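Local coordinates for putative endonuclease/exonuclease/phosphatase family protein (Bacteroides vulgatus ATCC 8482, PDB 3G6S) that probably acts as a nuclease or related phosphoester hydrolase of the DNase I-like endonuclease/exonuclease/phosphatase family, although its substrate is not established, at residues Asn21-Arg26 against Leu48-Gln53; Cys31-Asp36 against Pro253-Leu258; Arg156-Ile161 against Arg165-Thr170. All blocks are in the same frame, centred on the assembly; numbering follows the deposited sequence.

How the interactions relate
The three contacts sample different layers of a DNase I-like alpha/beta sandwich. Interaction 1 joins the loop before helix 27-36 to helix 49-58; interaction 2 places helix 27-36 against strand 254-260 of the seven-stranded sheet; interaction 3 lays helix 144-161 on strand 167-172 of the six-stranded sheet. Their centres are about 18 Å (1 to 2), 22 Å (2 to 3) and 29 Å (1 to 3) apart, with 1 and 3 on opposite sides of the chain's centre. Interactions 1 and 2 alternate along the chain, nearest atoms about 5 Å apart; interaction 3 is nested within the loop closed by interaction 2. A helix thus backs each sheet, and Leu258 CD1 against Val168 CG2 (4.0 Å) links the sheets.

Interaction 1 (Asn21-Arg26 against Leu48-Gln53)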
loop_
_atom_site.group_PDB
_atom_site.type_symbol
_atom_site.label_atom_id
_atom_site.label_comp_id
_atom_site.label_asym_id
_atom_site.label_seq_id
_atom_site.Cartn_x
_atom_site.Cartn_y
_atom_site.Cartn_z
ATOM N N ASN A 21 -21.607 4.262 5.451
ATOM C CA ASN A 21 -20.328 4.028 4.790
ATOM C C ASN A 21 -19.418 3.243 5.725
ATOM O O ASN A 21 -18.248 3.009 5.410
ATOM C CB ASN A 21 -19.640 5.339 4.411
ATOM C CG ASN A 21 -20.250 5.981 3.188
ATOM O OD1 ASN A 21 -20.617 5.292 2.233
ATOM N ND2 ASN A 21 -20.341 7.305 3.194
ATOM N N ASN A 22 -19.957 2.842 6.877
ATOM C CA ASN A 22 -19.190 2.084 7.857
ATOM C C ASN A 22 -18.619 0.806 7.260
ATOM O O ASN A 22 -19.181 0.231 6.326
ATOM C CB ASN A 22 -20.051 1.723 9.072
ATOM C CG ASN A 22 -19.277 0.921 10.110
ATOM O OD1 ASN A 22 -18.299 1.407 10.688
ATOM N ND2 ASN A 22 -19.704 -0.311 10.343
ATOM N N TRP A 23 -17.501 0.368 7.826
ATOM C CA TRP A 23 -16.816 -0.832 7.382
ATOM C C TRP A 23 -17.722 -2.058 7.283
ATOM O O TRP A 23 -17.510 -2.932 6.435
ATOM C CB TRP A 23 -15.646 -1.134 8.321
ATOM C CG TRP A 23 -15.045 -2.471 8.104
ATOM C CD1 TRP A 23 -15.181 -3.562 8.898
ATOM C CD2 TRP A 23 -14.228 -2.872 6.997
ATOM N NE1 TRP A 23 -14.499 -4.628 8.358
ATOM C CE2 TRP A 23 -13.907 -4.231 7.191
ATOM C CE3 TRP A 23 -13.741 -2.215 5.862
ATOM C CZ2 TRP A 23 -13.112 -4.948 6.287
ATOM C CZ3 TRP A 23 -12.948 -2.928 4.961
ATOM C CH2 TRP A 23 -12.644 -4.282 5.182
ATOM N N GLN A 24 -18.729 -2.130 8.143
ATOM C CA GLN A 24 -19.638 -3.270 8.120
ATOM C C GLN A 24 -20.378 -3.398 6.786
ATOM O O GLN A 24 -20.679 -4.509 6.350
ATOM C CB GLN A 24 -20.643 -3.176 9.274
ATOM C CG GLN A 24 -20.006 -3.222 10.672
ATOM C CD GLN A 24 -19.062 -4.409 10.862
ATOM O OE1 GLN A 24 -19.412 -5.551 10.555
ATOM N NE2 GLN A 24 -17.865 -4.141 11.383
ATOM N N TYR A 25 -20.650 -2.272 6.128
ATOM C CA TYR A 25 -21.363 -2.291 4.853
ATOM C C TYR A 25 -20.434 -2.372 3.642
ATOM O O TYR A 25 -20.893 -2.401 2.503
ATOM C CB TYR A 25 -22.252 -1.043 4.721
ATOM C CG TYR A 25 -23.146 -0.791 5.914
ATOM C CD1 TYR A 25 -24.094 -1.735 6.312
ATOM C CD2 TYR A 25 -23.015 0.373 6.670
ATOM C CE1 TYR A 25 -24.888 -1.531 7.443
ATOM C CE2 TYR A 25 -23.802 0.589 7.801
ATOM C CZ TYR A 25 -24.734 -0.366 8.185
ATOM O OH TYR A 25 -25.482 -0.173 9.326
ATOM N N ARG A 26 -19.128 -2.426 3.888
ATOM C CA ARG A 26 -18.161 -2.475 2.804
ATOM C C ARG A 26 -17.328 -3.745 2.818
ATOM O O ARG A 26 -16.739 -4.115 1.799
ATOM C CB ARG A 26 -17.264 -1.241 2.885
ATOM C CG ARG A 26 -18.079 0.041 2.882
ATOM C CD ARG A 26 -17.231 1.299 2.815
ATOM N NE ARG A 26 -16.597 1.652 4.088
ATOM C CZ ARG A 26 -15.383 1.260 4.462
ATOM N NH1 ARG A 26 -14.656 0.484 3.665
ATOM N NH2 ARG A 26 -14.883 1.674 5.618
ATOM N N LEU A 48 -7.852 -1.553 10.917
ATOM C CA LEU A 48 -7.907 -1.839 12.350
ATOM C C LEU A 48 -7.943 -3.355 12.555
ATOM O O LEU A 48 -8.290 -4.114 11.641
ATOM C CB LEU A 48 -9.140 -1.180 12.982
ATOM C CG LEU A 48 -9.123 0.355 13.003
ATOM C CD1 LEU A 48 -10.432 0.887 13.563
ATOM C CD2 LEU A 48 -7.949 0.844 13.829
ATOM N N HIS A 49 -7.591 -3.787 13.761
ATOM C CA HIS A 49 -7.554 -5.208 14.072
ATOM C C HIS A 49 -8.807 -6.011 13.708
ATOM O O HIS A 49 -8.710 -7.125 13.186
ATOM C CB HIS A 49 -7.222 -5.433 15.545
ATOM C CG HIS A 49 -7.089 -6.879 15.891
ATOM N ND1 HIS A 49 -8.179 -7.672 16.176
ATOM C CD2 HIS A 49 -6.014 -7.700 15.885
ATOM C CE1 HIS A 49 -7.779 -8.923 16.330
ATOM N NE2 HIS A 49 -6.471 -8.967 16.157
ATOM N N ASN A 50 -9.983 -5.464 13.975
ATOM C CA ASN A 50 -11.190 -6.191 13.634
ATOM C C ASN A 50 -11.307 -6.269 12.119
ATOM O O ASN A 50 -11.766 -7.276 11.586
ATOM C CB ASN A 50 -12.404 -5.497 14.234
ATOM C CG ASN A 50 -12.566 -4.097 13.727
ATOM O OD1 ASN A 50 -13.152 -3.878 12.668
ATOM N ND2 ASN A 50 -12.037 -3.129 14.473
ATOM N N GLN A 51 -10.875 -5.212 11.424
ATOM C CA GLN A 51 -10.933 -5.194 9.958
ATOM C C GLN A 51 -9.888 -6.162 9.389
ATOM O O GLN A 51 -10.118 -6.818 8.371
ATOM C CB GLN A 51 -10.661 -3.795 9.401
ATOM C CG GLN A 51 -11.572 -2.718 9.930
ATOM C CD GLN A 51 -11.254 -1.361 9.356
ATOM O OE1 GLN A 51 -11.763 -0.989 8.305
ATOM N NE2 GLN A 51 -10.387 -0.618 10.032
ATOM N N PHE A 52 -8.738 -6.245 10.043
ATOM C CA PHE A 52 -7.710 -7.153 9.593
ATOM C C PHE A 52 -8.288 -8.562 9.661
ATOM O O PHE A 52 -8.140 -9.346 8.724
ATOM C CB PHE A 52 -6.494 -7.049 10.495
ATOM C CG PHE A 52 -5.358 -7.919 10.067
ATOM C CD1 PHE A 52 -4.567 -7.568 8.979
ATOM C CD2 PHE A 52 -5.068 -9.086 10.754
ATOM C CE1 PHE A 52 -3.496 -8.369 8.584
ATOM C CE2 PHE A 52 -4.002 -9.895 10.367
ATOM C CZ PHE A 52 -3.212 -9.533 9.278
ATOM N N GLN A 53 -8.955 -8.878 10.770
ATOM C CA GLN A 53 -9.558 -10.203 10.949
ATOM C C GLN A 53 -10.646 -10.499 9.915
ATOM O O GLN A 53 -10.784 -11.637 9.470
ATOM C CB GLN A 53 -10.146 -10.348 12.359
ATOM C CG GLN A 53 -9.107 -10.560 13.458
ATOM C CD GLN A 53 -8.212 -11.779 13.201
ATOM O OE1 GLN A 53 -7.323 -11.749 12.341
ATOM N NE2 GLN A 53 -8.450 -12.859 13.945
#
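Trp23 lays one face of its indole against the side chain of Gln51, and this pair carries nearly the whole contact. The methylene carbon Gln51 CG sits 3.7 Å from the centroid of the five-membered ring of Trp23 and only 3° off the ring normal, which identifies a CH-pi contact over the face. Gln51 CB adds a looser touch at 4.0 Å from Trp23 CE2. Beyond CG the glutamine chain is extended and continues over the same face, its amide plane standing 76° from the indole plane, so the amide is not stacked on the ring.

Two torsions bring the groups together. Trp23 CG is anti to the backbone N (chi1 169°), which carries the indole out toward helix 49-58, while Gln51 has CG anti to its carbonyl carbon. A polar tether probably helps hold the ring: its NE1 is hydrogen-bonded to Asp54 OD2, one turn further along the helix that supplies Gln51.

In the next shell, Arg26 links the loop to its surroundings, its terminal nitrogens bonding to Ile11 O, Arg12 O and Leu248 O. Arg26 NE also donates to Asn21 O, which lies in the guanidinium plane; the modelled 2.5 Å is shorter than usual, so the exact length is doubtful. Trp23 CA lies over one face of this guanidinium, toward its rim, 3.6 Å above the plane. Tyr25 N to Asn22 O (2.9 Å) closes a backbone turn.

The contact joins the loop between strand 2-10 and helix 27-36 to the helix that follows strand 41-45. Its chemistry is consistent with two complementary restraints on the tryptophan: dispersion over the ring face, which would set its spacing from the helix, and the Asp54 bond, which would limit rotation of its N-H edge.

Interaction 2 (Cys31-Asp36 against Pro253-Leu258); sequences CQFIKD and PQLADL
Phe33 reaches from helix 27-36 with the far end of its ring against Pro253 and Leu255. Its CG is anti to the backbone N (chi1 -178°), which aims CZ at the strand, and the second torsion, 87°, places CE2 beside it. Pro253 CG, the ring atom displaced by a C-gamma endo pucker, lies 3.8 Å from Phe33 CZ and equally far from Phe33 CE2. The approach is oblique to the aromatic plane.

Leu255 and Phe33 point at each other from opposite directions, and the leucine meets the edge of the ring near its plane, with Leu255 CD2 at 4.2 Å from Phe33 CE2. A chi1 of -47°, with CG anti to the carbonyl carbon, helps put that methyl at the edge.

The contact seats an outer helix on the seven-stranded sheet of the DNase I-like sandwich, where strand 254-260 runs antiparallel between strands 2-10 and 233-239. Leu255 and, just before the strand, Pro253 point to the helix, whereas Gln254 points away, to Ile226 of the second sheet, as the alternation of an extended chain gives. The Phe33 ring is also stacked with that of His37, four residues on, whose ND1 bonds to Phe33 O. On another side of the helix, Gln32 NE2 gives Asp36 OD1 a hydrogen bond of 2.8 Å, in the plane of its own amide but approaching from above the carboxylate plane.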
loop_
_atom_site.group_PDB
_atom_site.type_symbol
_atom_site.label_atom_id
_atom_site.label_comp_id
_atom_site.label_asym_id
_atom_site.label_seq_id
_atom_site.Cartn_x
_atom_site.Cartn_y
_atom_site.Cartn_z
ATOM N N CYS A 31 -13.677 -7.478 -0.077
ATOM C CA CYS A 31 -13.162 -8.837 -0.271
ATOM C C CYS A 31 -13.468 -9.313 -1.691
ATOM O O CYS A 31 -12.608 -9.885 -2.371
ATOM C CB CYS A 31 -13.812 -9.830 0.700
ATOM S SG CYS A 31 -13.459 -9.559 2.446
ATOM N N GLN A 32 -14.703 -9.083 -2.130
ATOM C CA GLN A 32 -15.127 -9.510 -3.450
ATOM C C GLN A 32 -14.265 -8.887 -4.536
ATOM O O GLN A 32 -13.831 -9.568 -5.460
ATOM C CB GLN A 32 -16.604 -9.166 -3.676
ATOM C CG GLN A 32 -17.269 -10.040 -4.736
ATOM C CD GLN A 32 -17.100 -11.533 -4.439
ATOM O OE1 GLN A 32 -17.539 -12.028 -3.392
ATOM N NE2 GLN A 32 -16.454 -12.253 -5.357
ATOM N N PHE A 33 -14.013 -7.590 -4.420
ATOM C CA PHE A 33 -13.193 -6.882 -5.403
ATOM C C PHE A 33 -11.832 -7.580 -5.547
ATOM O O PHE A 33 -11.379 -7.871 -6.658
ATOM C CB PHE A 33 -12.993 -5.434 -4.952
ATOM C CG PHE A 33 -12.209 -4.605 -5.912
ATOM C CD1 PHE A 33 -12.837 -3.956 -6.963
ATOM C CD2 PHE A 33 -10.833 -4.468 -5.764
ATOM C CE1 PHE A 33 -12.105 -3.178 -7.855
ATOM C CE2 PHE A 33 -10.091 -3.691 -6.651
ATOM C CZ PHE A 33 -10.729 -3.045 -7.698
ATOM N N ILE A 34 -11.198 -7.856 -4.409
ATOM C CA ILE A 34 -9.901 -8.522 -4.372
ATOM C C ILE A 34 -9.920 -9.869 -5.092
ATOM O O ILE A 34 -9.096 -10.108 -5.978
ATOM C CB ILE A 34 -9.435 -8.719 -2.914
ATOM C CG1 ILE A 34 -9.282 -7.348 -2.240
ATOM C CG2 ILE A 34 -8.117 -9.489 -2.872
ATOM C CD1 ILE A 34 -8.923 -7.415 -0.761
ATOM N N LYS A 35 -10.846 -10.752 -4.724
ATOM C CA LYS A 35 -10.921 -12.056 -5.387
ATOM C C LYS A 35 -11.303 -11.924 -6.864
ATOM O O LYS A 35 -10.759 -12.630 -7.703
ATOM C CB LYS A 35 -11.924 -12.982 -4.677
ATOM C CG LYS A 35 -11.474 -13.479 -3.307
ATOM C CD LYS A 35 -12.311 -12.881 -2.173
ATOM C CE LYS A 35 -13.616 -13.637 -1.959
ATOM N NZ LYS A 35 -13.371 -15.062 -1.580
ATOM N N ASP A 36 -12.235 -11.023 -7.174
ATOM C CA ASP A 36 -12.681 -10.810 -8.555
ATOM C C ASP A 36 -11.526 -10.393 -9.472
ATOM O O ASP A 36 -11.335 -10.970 -10.550
ATOM C CB ASP A 36 -13.753 -9.718 -8.631
ATOM C CG ASP A 36 -15.139 -10.211 -8.231
ATOM O OD1 ASP A 36 -15.278 -11.367 -7.742
ATOM O OD2 ASP A 36 -16.100 -9.424 -8.406
ATOM N N PRO A 253 -8.698 2.065 -5.168
ATOM C CA PRO A 253 -7.509 1.207 -5.215
ATOM C C PRO A 253 -6.752 1.415 -6.525
ATOM O O PRO A 253 -7.339 1.827 -7.532
ATOM C CB PRO A 253 -8.101 -0.193 -5.127
ATOM C CG PRO A 253 -9.380 -0.027 -5.917
ATOM C CD PRO A 253 -9.923 1.282 -5.393
ATOM N N GLN A 254 -5.452 1.140 -6.512
ATOM C CA GLN A 254 -4.646 1.272 -7.721
ATOM C C GLN A 254 -4.042 -0.084 -8.073
ATOM O O GLN A 254 -3.174 -0.581 -7.353
ATOM C CB GLN A 254 -3.512 2.279 -7.524
ATOM C CG GLN A 254 -2.912 2.743 -8.848
ATOM C CD GLN A 254 -1.496 3.306 -8.731
ATOM O OE1 GLN A 254 -1.163 4.026 -7.788
ATOM N NE2 GLN A 254 -0.662 2.987 -9.712
ATOM N N LEU A 255 -4.496 -0.688 -9.169
ATOM C CA LEU A 255 -3.953 -1.985 -9.569
ATOM C C LEU A 255 -2.774 -1.818 -10.521
ATOM O O LEU A 255 -2.652 -0.802 -11.201
ATOM C CB LEU A 255 -5.024 -2.853 -10.240
ATOM C CG LEU A 255 -6.387 -2.960 -9.545
ATOM C CD1 LEU A 255 -7.154 -4.156 -10.112
ATOM C CD2 LEU A 255 -6.206 -3.130 -8.048
ATOM N N ALA A 256 -1.895 -2.813 -10.563
ATOM C CA ALA A 256 -0.741 -2.743 -11.447
ATOM C C ALA A 256 -0.303 -4.131 -11.873
ATOM O O ALA A 256 0.007 -4.977 -11.033
ATOM C CB ALA A 256 0.412 -2.024 -10.751
ATOM N N ASP A 257 -0.299 -4.374 -13.178
ATOM C CA ASP A 257 0.145 -5.665 -13.670
ATOM C C ASP A 257 1.642 -5.555 -13.891
ATOM O O ASP A 257 2.107 -4.834 -14.773
ATOM C CB ASP A 257 -0.586 -6.034 -14.952
ATOM C CG ASP A 257 -1.902 -6.724 -14.673
ATOM O OD1 ASP A 257 -1.878 -7.724 -13.923
ATOM O OD2 ASP A 257 -2.956 -6.277 -15.184
ATOM N N LEU A 258 2.398 -6.265 -13.069
ATOM C CA LEU A 258 3.837 -6.193 -13.157
ATOM C C LEU A 258 4.491 -7.455 -13.675
ATOM O O LEU A 258 3.879 -8.523 -13.755
ATOM C CB LEU A 258 4.420 -5.861 -11.785
ATOM C CG LEU A 258 3.837 -4.643 -11.069
ATOM C CD1 LEU A 258 4.403 -4.566 -9.660
ATOM C CD2 LEU A 258 4.160 -3.376 -11.841
#

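Interaction 3 (Arg156-Ile161 against Arg165-Thr170); sequences RKIKEI and RPAVVT
The guanidinium of Arg165 lies beside Ile161 O, with a water at its edge and in its plane. Water 1 donates to Ile161 O at 2.9 Å and accepts a weak bond from Arg165 NH2 at 3.3 Å, so it bridges the helix end and the arginine. The direct approach of Arg165 NH2 to Ile161 O, 3.5 Å, comes obliquely to the plane, and its poor angle rules out a hydrogen bond. A bend at chi3 (-74°) turns the planar group back toward the helix end, where Arg165 NE bonds to Val162 O.

Apolar contact is made by Ile158, which uses both its branches. CG2 meets Ala167 CB at 3.7 Å, while CD1, at the end of the other branch, reaches Val169 CG2 at 3.6 Å. With CG1 anti to the carbonyl carbon (chi1 -73°) and CG2 anti to the backbone N, the two branches diverge along the strand and serve residues two apart.

These elements are the second half of a beta-alpha-beta crossover: strand 131-138, helix 144-161, then strand 167-172, parallel to the first in the six-stranded sheet. Ala167 and Val169 face the helix, whereas Val168 points away and packs on Trp6 of the other sheet. Phe190 and Met192 also touch Ile158, and Ile161 rests on Met133. Deeper along the strand, Thr170 OG1 is hydrogen-bonded to Asn136 OD1 of strand 131-138.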
loop_
_atom_site.group_PDB
_atom_site.type_symbol
_atom_site.label_atom_id
_atom_site.label_comp_id
_atom_site.label_asym_id
_atom_site.label_seq_id
_atom_site.Cartn_x
_atom_site.Cartn_y
_atom_site.Cartn_z
ATOM N N ARG A 156 16.615 2.964 2.239
ATOM C CA ARG A 156 17.702 2.297 2.962
ATOM C C ARG A 156 17.350 0.882 3.422
ATOM O O ARG A 156 18.230 0.035 3.550
ATOM C CB ARG A 156 18.128 3.126 4.177
ATOM C CG ARG A 156 18.678 4.496 3.836
ATOM C CD ARG A 156 19.551 5.000 4.969
ATOM N NE ARG A 156 18.821 5.106 6.229
ATOM C CZ ARG A 156 18.002 6.110 6.538
ATOM N NH1 ARG A 156 17.809 7.100 5.674
ATOM N NH2 ARG A 156 17.381 6.124 7.712
ATOM N N LYS A 157 16.065 0.634 3.673
ATOM C CA LYS A 157 15.616 -0.681 4.117
ATOM C C LYS A 157 15.495 -1.639 2.936
ATOM O O LYS A 157 15.682 -2.845 3.089
ATOM C CB LYS A 157 14.269 -0.568 4.825
ATOM C CG LYS A 157 14.273 0.420 5.991
ATOM C CD LYS A 157 15.118 -0.058 7.174
ATOM C CE LYS A 157 14.470 -1.250 7.870
ATOM N NZ LYS A 157 15.160 -1.618 9.134
ATOM N N ILE A 158 15.174 -1.105 1.759
ATOM C CA ILE A 158 15.062 -1.943 0.577
ATOM C C ILE A 158 16.455 -2.412 0.186
ATOM O O ILE A 158 16.637 -3.572 -0.187
ATOM C CB ILE A 158 14.440 -1.191 -0.615
ATOM C CG1 ILE A 158 12.942 -0.989 -0.387
ATOM C CG2 ILE A 158 14.670 -1.975 -1.898
ATOM C CD1 ILE A 158 12.294 -0.027 -1.420
ATOM N N LYS A 159 17.442 -1.521 0.278
ATOM C CA LYS A 159 18.808 -1.892 -0.077
ATOM C C LYS A 159 19.408 -2.819 0.972
ATOM O O LYS A 159 20.268 -3.643 0.665
ATOM C CB LYS A 159 19.698 -0.654 -0.225
ATOM C CG LYS A 159 19.211 0.337 -1.264
ATOM C CD LYS A 159 20.304 1.301 -1.697
ATOM C CE LYS A 159 20.796 2.182 -0.570
ATOM N NZ LYS A 159 21.817 3.144 -1.086
ATOM N N GLU A 160 18.939 -2.686 2.207
ATOM C CA GLU A 160 19.432 -3.505 3.302
ATOM C C GLU A 160 18.937 -4.940 3.191
ATOM O O GLU A 160 19.722 -5.883 3.277
ATOM C CB GLU A 160 18.975 -2.913 4.636
ATOM C CG GLU A 160 19.409 -3.697 5.872
ATOM C CD GLU A 160 18.739 -3.195 7.145
ATOM O OE1 GLU A 160 18.737 -1.959 7.371
ATOM O OE2 GLU A 160 18.224 -4.039 7.923
ATOM N N ILE A 161 17.633 -5.097 2.990
ATOM C CA ILE A 161 17.017 -6.415 2.906
ATOM C C ILE A 161 17.158 -7.165 1.594
ATOM O O ILE A 161 17.574 -8.320 1.581
ATOM C CB ILE A 161 15.506 -6.343 3.222
ATOM C CG1 ILE A 161 15.287 -6.127 4.720
ATOM C CG2 ILE A 161 14.815 -7.634 2.793
ATOM C CD1 ILE A 161 15.669 -4.751 5.216
ATOM N N ARG A 165 17.640 -6.370 -5.850
ATOM C CA ARG A 165 16.630 -7.281 -6.373
ATOM C C ARG A 165 15.284 -6.541 -6.416
ATOM O O ARG A 165 15.075 -5.567 -5.681
ATOM C CB ARG A 165 16.551 -8.527 -5.488
ATOM C CG ARG A 165 17.743 -9.471 -5.666
ATOM C CD ARG A 165 17.770 -10.588 -4.629
ATOM N NE ARG A 165 18.177 -10.080 -3.324
ATOM C CZ ARG A 165 18.263 -10.813 -2.218
ATOM N NH1 ARG A 165 17.962 -12.113 -2.240
ATOM N NH2 ARG A 165 18.663 -10.235 -1.087
ATOM N N PRO A 166 14.359 -6.991 -7.283
ATOM C CA PRO A 166 13.038 -6.378 -7.439
ATOM C C PRO A 166 12.335 -6.067 -6.116
ATOM O O PRO A 166 12.295 -6.894 -5.196
ATOM C CB PRO A 166 12.276 -7.405 -8.274
ATOM C CG PRO A 166 13.341 -8.024 -9.085
ATOM C CD PRO A 166 14.446 -8.226 -8.078
ATOM N N ALA A 167 11.781 -4.862 -6.045
ATOM C CA ALA A 167 11.073 -4.383 -4.866
ATOM C C ALA A 167 9.936 -3.467 -5.289
ATOM O O ALA A 167 10.054 -2.703 -6.246
ATOM C CB ALA A 167 12.027 -3.631 -3.958
ATOM N N VAL A 168 8.830 -3.543 -4.569
ATOM C CA VAL A 168 7.691 -2.710 -4.886
ATOM C C VAL A 168 7.169 -2.085 -3.608
ATOM O O VAL A 168 6.939 -2.769 -2.603
ATOM C CB VAL A 168 6.577 -3.523 -5.556
ATOM C CG1 VAL A 168 5.431 -2.609 -5.941
ATOM C CG2 VAL A 168 7.141 -4.239 -6.778
ATOM N N VAL A 169 7.013 -0.771 -3.655
ATOM C CA VAL A 169 6.520 -0.010 -2.531
ATOM C C VAL A 169 5.142 0.530 -2.854
ATOM O O VAL A 169 4.932 1.148 -3.898
ATOM C CB VAL A 169 7.427 1.190 -2.223
ATOM C CG1 VAL A 169 6.804 2.035 -1.110
ATOM C CG2 VAL A 169 8.819 0.699 -1.845
ATOM N N THR A 170 4.210 0.289 -1.947
ATOM C CA THR A 170 2.850 0.764 -2.094
ATOM C C THR A 170 2.457 1.502 -0.831
ATOM O O THR A 170 3.112 1.378 0.211
ATOM C CB THR A 170 1.845 -0.402 -2.289
ATOM O OG1 THR A 170 1.933 -1.311 -1.182
ATOM C CG2 THR A 170 2.120 -1.132 -3.578
HETATM O O HOH W 1 18.855 -10.848 2.194
#